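Local coordinates for protein peptidyl-prolyl cis-trans isomerase cyclophilin-type (Toxoplasma gondii, PDB 3BO7) that probably catalyses the cis-trans isomerisation of peptide bonds preceding proline, assisting protein folding, and binds the immunosuppressant cyclosporin A, at residues G103-A108 / T134-V139. Residues are numbered along the deposited sequence; the frame is centred on the assembly and turned at random.
Sequences GVLSMA and TIFGRV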
ATOM      1  N   GLY A 103     -11.182   0.108   0.256  1.00 35.14           N
ATOM      2  CA  GLY A 103     -10.215   0.753   1.138  1.00 33.64           C
ATOM      3  C   GLY A 103      -9.376  -0.121   2.052  1.00 33.01           C
ATOM      4  O   GLY A 103      -8.771   0.391   2.997  1.00 32.81           O
ATOM      5  N   VAL A 104      -9.330  -1.425   1.787  1.00 31.93           N
ATOM      6  CA  VAL A 104      -8.449  -2.318   2.532  1.00 31.17           C
ATOM      7  C   VAL A 104      -6.999  -2.089   2.071  1.00 30.97           C
ATOM      8  O   VAL A 104      -6.715  -2.066   0.865  1.00 30.78           O
ATOM      9  CB  VAL A 104      -8.875  -3.809   2.377  1.00 31.16           C
ATOM     10  CG1 VAL A 104      -7.900  -4.747   3.073  1.00 30.62           C
ATOM     11  CG2 VAL A 104     -10.296  -4.035   2.903  1.00 31.35           C
ATOM     12  N   LEU A 105      -6.093  -1.889   3.026  1.00 30.38           N
ATOM     13  CA  LEU A 105      -4.676  -1.746   2.708  1.00 29.83           C
ATOM     14  C   LEU A 105      -3.951  -3.063   2.970  1.00 30.15           C
ATOM     15  O   LEU A 105      -3.944  -3.597   4.091  1.00 30.05           O
ATOM     16  CB  LEU A 105      -4.027  -0.582   3.471  1.00 29.61           C
ATOM     17  CG  LEU A 105      -2.503  -0.410   3.324  1.00 29.56           C
ATOM     18  CD1 LEU A 105      -2.107  -0.029   1.892  1.00 29.59           C
ATOM     19  CD2 LEU A 105      -1.938   0.609   4.304  1.00 29.04           C
ATOM     20  N   SER A 106      -3.330  -3.581   1.917  1.00 30.24           N
ATOM     21  CA  SER A 106      -2.757  -4.911   1.950  1.00 29.77           C
ATOM     22  C   SER A 106      -1.413  -4.987   1.206  1.00 29.49           C
ATOM     23  O   SER A 106      -1.090  -4.105   0.408  1.00 29.01           O
ATOM     24  CB  SER A 106      -3.770  -5.886   1.370  1.00 29.67           C
ATOM     25  OG  SER A 106      -3.382  -7.219   1.603  1.00 30.50           O
ATOM     26  N   MET A 107      -0.635  -6.034   1.485  1.00 29.32           N
ATOM     27  CA  MET A 107       0.694  -6.218   0.874  1.00 29.14           C
ATOM     28  C   MET A 107       0.660  -6.997  -0.441  1.00 29.02           C
ATOM     29  O   MET A 107       0.082  -8.075  -0.521  1.00 29.15           O
ATOM     30  CB  MET A 107       1.655  -6.935   1.839  1.00 29.02           C
ATOM     31  CG  MET A 107       2.176  -6.111   3.016  1.00 28.71           C
ATOM     32  SD  MET A 107       3.040  -4.579   2.559  1.00 28.96           S
ATOM     33  CE  MET A 107       4.485  -5.189   1.680  1.00 30.26           C
ATOM     34  N   ALA A 108       1.283  -6.441  -1.472  1.00 29.24           N
ATOM     35  CA  ALA A 108       1.600  -7.196  -2.674  1.00 29.42           C
ATOM     36  C   ALA A 108       2.800  -8.125  -2.389  1.00 30.29           C
ATOM     37  O   ALA A 108       3.649  -7.823  -1.537  1.00 30.29           O
ATOM     38  CB  ALA A 108       1.903  -6.249  -3.814  1.00 28.39           C
ATOM     39  N   THR A 134      -0.813  -9.952   3.443  1.00 29.48           N
ATOM     40  CA  THR A 134      -0.887  -9.272   4.725  1.00 29.31           C
ATOM     41  C   THR A 134      -1.702  -7.995   4.582  1.00 29.45           C
ATOM     42  O   THR A 134      -1.271  -7.053   3.910  1.00 29.23           O
ATOM     43  CB  THR A 134       0.512  -8.887   5.271  1.00 29.28           C
ATOM     44  OG1 THR A 134       1.299 -10.066   5.489  1.00 29.04           O
ATOM     45  CG2 THR A 134       0.380  -8.122   6.588  1.00 28.38           C
ATOM     46  N   ILE A 135      -2.887  -7.994   5.188  1.00 29.31           N
ATOM     47  CA  ILE A 135      -3.689  -6.797   5.350  1.00 29.30           C
ATOM     48  C   ILE A 135      -3.105  -6.096   6.553  1.00 30.00           C
ATOM     49  O   ILE A 135      -2.997  -6.695   7.631  1.00 29.95           O
ATOM     50  CB  ILE A 135      -5.178  -7.132   5.628  1.00 29.25           C
ATOM     51  CG1 ILE A 135      -5.844  -7.655   4.353  1.00 28.69           C
ATOM     52  CG2 ILE A 135      -5.925  -5.903   6.187  1.00 28.23           C
ATOM     53  CD1 ILE A 135      -7.068  -8.499   4.593  1.00 28.40           C
ATOM     54  N   PHE A 136      -2.719  -4.835   6.381  1.00 30.47           N
ATOM     55  CA  PHE A 136      -2.085  -4.119   7.478  1.00 30.87           C
ATOM     56  C   PHE A 136      -2.697  -2.747   7.734  1.00 31.26           C
ATOM     57  O   PHE A 136      -2.236  -2.009   8.602  1.00 31.36           O
ATOM     58  CB  PHE A 136      -0.549  -4.071   7.311  1.00 30.41           C
ATOM     59  CG  PHE A 136      -0.066  -3.237   6.143  1.00 31.16           C
ATOM     60  CD1 PHE A 136       0.554  -2.006   6.362  1.00 30.51           C
ATOM     61  CD2 PHE A 136      -0.193  -3.691   4.834  1.00 30.49           C
ATOM     62  CE1 PHE A 136       1.009  -1.239   5.301  1.00 30.03           C
ATOM     63  CE2 PHE A 136       0.257  -2.922   3.770  1.00 30.86           C
ATOM     64  CZ  PHE A 136       0.865  -1.699   4.002  1.00 30.01           C
ATOM     65  N   GLY A 137      -3.750  -2.419   6.999  1.00 31.75           N
ATOM     66  CA  GLY A 137      -4.463  -1.183   7.251  1.00 32.57           C
ATOM     67  C   GLY A 137      -5.774  -1.003   6.520  1.00 33.25           C
ATOM     68  O   GLY A 137      -6.264  -1.908   5.839  1.00 32.84           O
ATOM     69  N   ARG A 138      -6.342   0.186   6.687  1.00 34.11           N
ATOM     70  CA  ARG A 138      -7.537   0.595   5.962  1.00 35.14           C
ATOM     71  C   ARG A 138      -7.569   2.107   5.780  1.00 35.09           C
ATOM     72  O   ARG A 138      -7.066   2.858   6.616  1.00 35.32           O
ATOM     73  CB  ARG A 138      -8.804   0.113   6.670  1.00 35.47           C
ATOM     74  CG  ARG A 138      -8.904   0.574   8.119  1.00 37.56           C
ATOM     75  CD  ARG A 138     -10.300   0.372   8.668  1.00 39.28           C
ATOM     76  NE  ARG A 138     -10.409   0.900  10.026  1.00 41.05           N
ATOM     77  CZ  ARG A 138     -11.517   1.421  10.544  1.00 42.84           C
ATOM     78  NH1 ARG A 138     -12.627   1.502   9.820  1.00 43.73           N
ATOM     79  NH2 ARG A 138     -11.515   1.872  11.789  1.00 43.46           N
ATOM     80  N   VAL A 139      -8.162   2.540   4.674  1.00 35.66           N
ATOM     81  CA  VAL A 139      -8.406   3.957   4.410  1.00 36.12           C
ATOM     82  C   VAL A 139      -9.614   4.402   5.241  1.00 36.61           C
ATOM     83  O   VAL A 139     -10.716   3.906   5.052  1.00 36.77           O
ATOM     84  CB  VAL A 139      -8.641   4.213   2.890  1.00 36.01           C
ATOM     85  CG1 VAL A 139      -8.869   5.692   2.599  1.00 35.87           C
ATOM     86  CG2 VAL A 139      -7.473   3.701   2.075  1.00 35.73           C
TER
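Phe136 carries CG between its backbone N and carbonyl carbon (chi1 67°), which lays the ring against Leu105 and Met107 of the neighbouring strand; Leu105, with CG anti to the backbone N (chi1 174°), sends its isobutyl end to meet it. Leu105 CD2 sits over one face, 3.9 Å from the centroid of the Phe136 ring and displaced toward the rim, a CH-pi contact. The Met107 chain, bent at chi2 and chi3, brings SD obliquely to the same ring, 3.5 Å from Phe136 CE2, a Met-aromatic contact. Helix 28-39 packs on the ring too, through Ala30, Cys31 and the ring of Phe34.

The backbone pairing slips by one residue between Leu105 and Ser106, as the hydrogen bonds attest. Leu105 O accepts from two successive amides, Phe136 N at 2.9 Å and Gly137 N at 3.1 Å, while Leu105 N donates to Gly137 O at 2.8 Å. That last donor stands 56° out of the carbonyl plane, off the lone-pair direction. Regular antiparallel pairing continues on both flanks, with Val139 N bonding Gly103 O and Met107 N bonding Thr134 O at 2.7 Å.

On the face of the sheet that carries Val104, Ser106 and Ile135, Val104 CG1 lies 3.8 Å from Ile135 CG1, and Ser106 hydrogen-bonds through OG to His99. Arg138 turns outward to a salt bridge with Glu21. Phe136 and Gly137 together opposite Leu105 define a classic beta bulge, here joining two adjacent strands of the antiparallel cyclophilin beta-barrel.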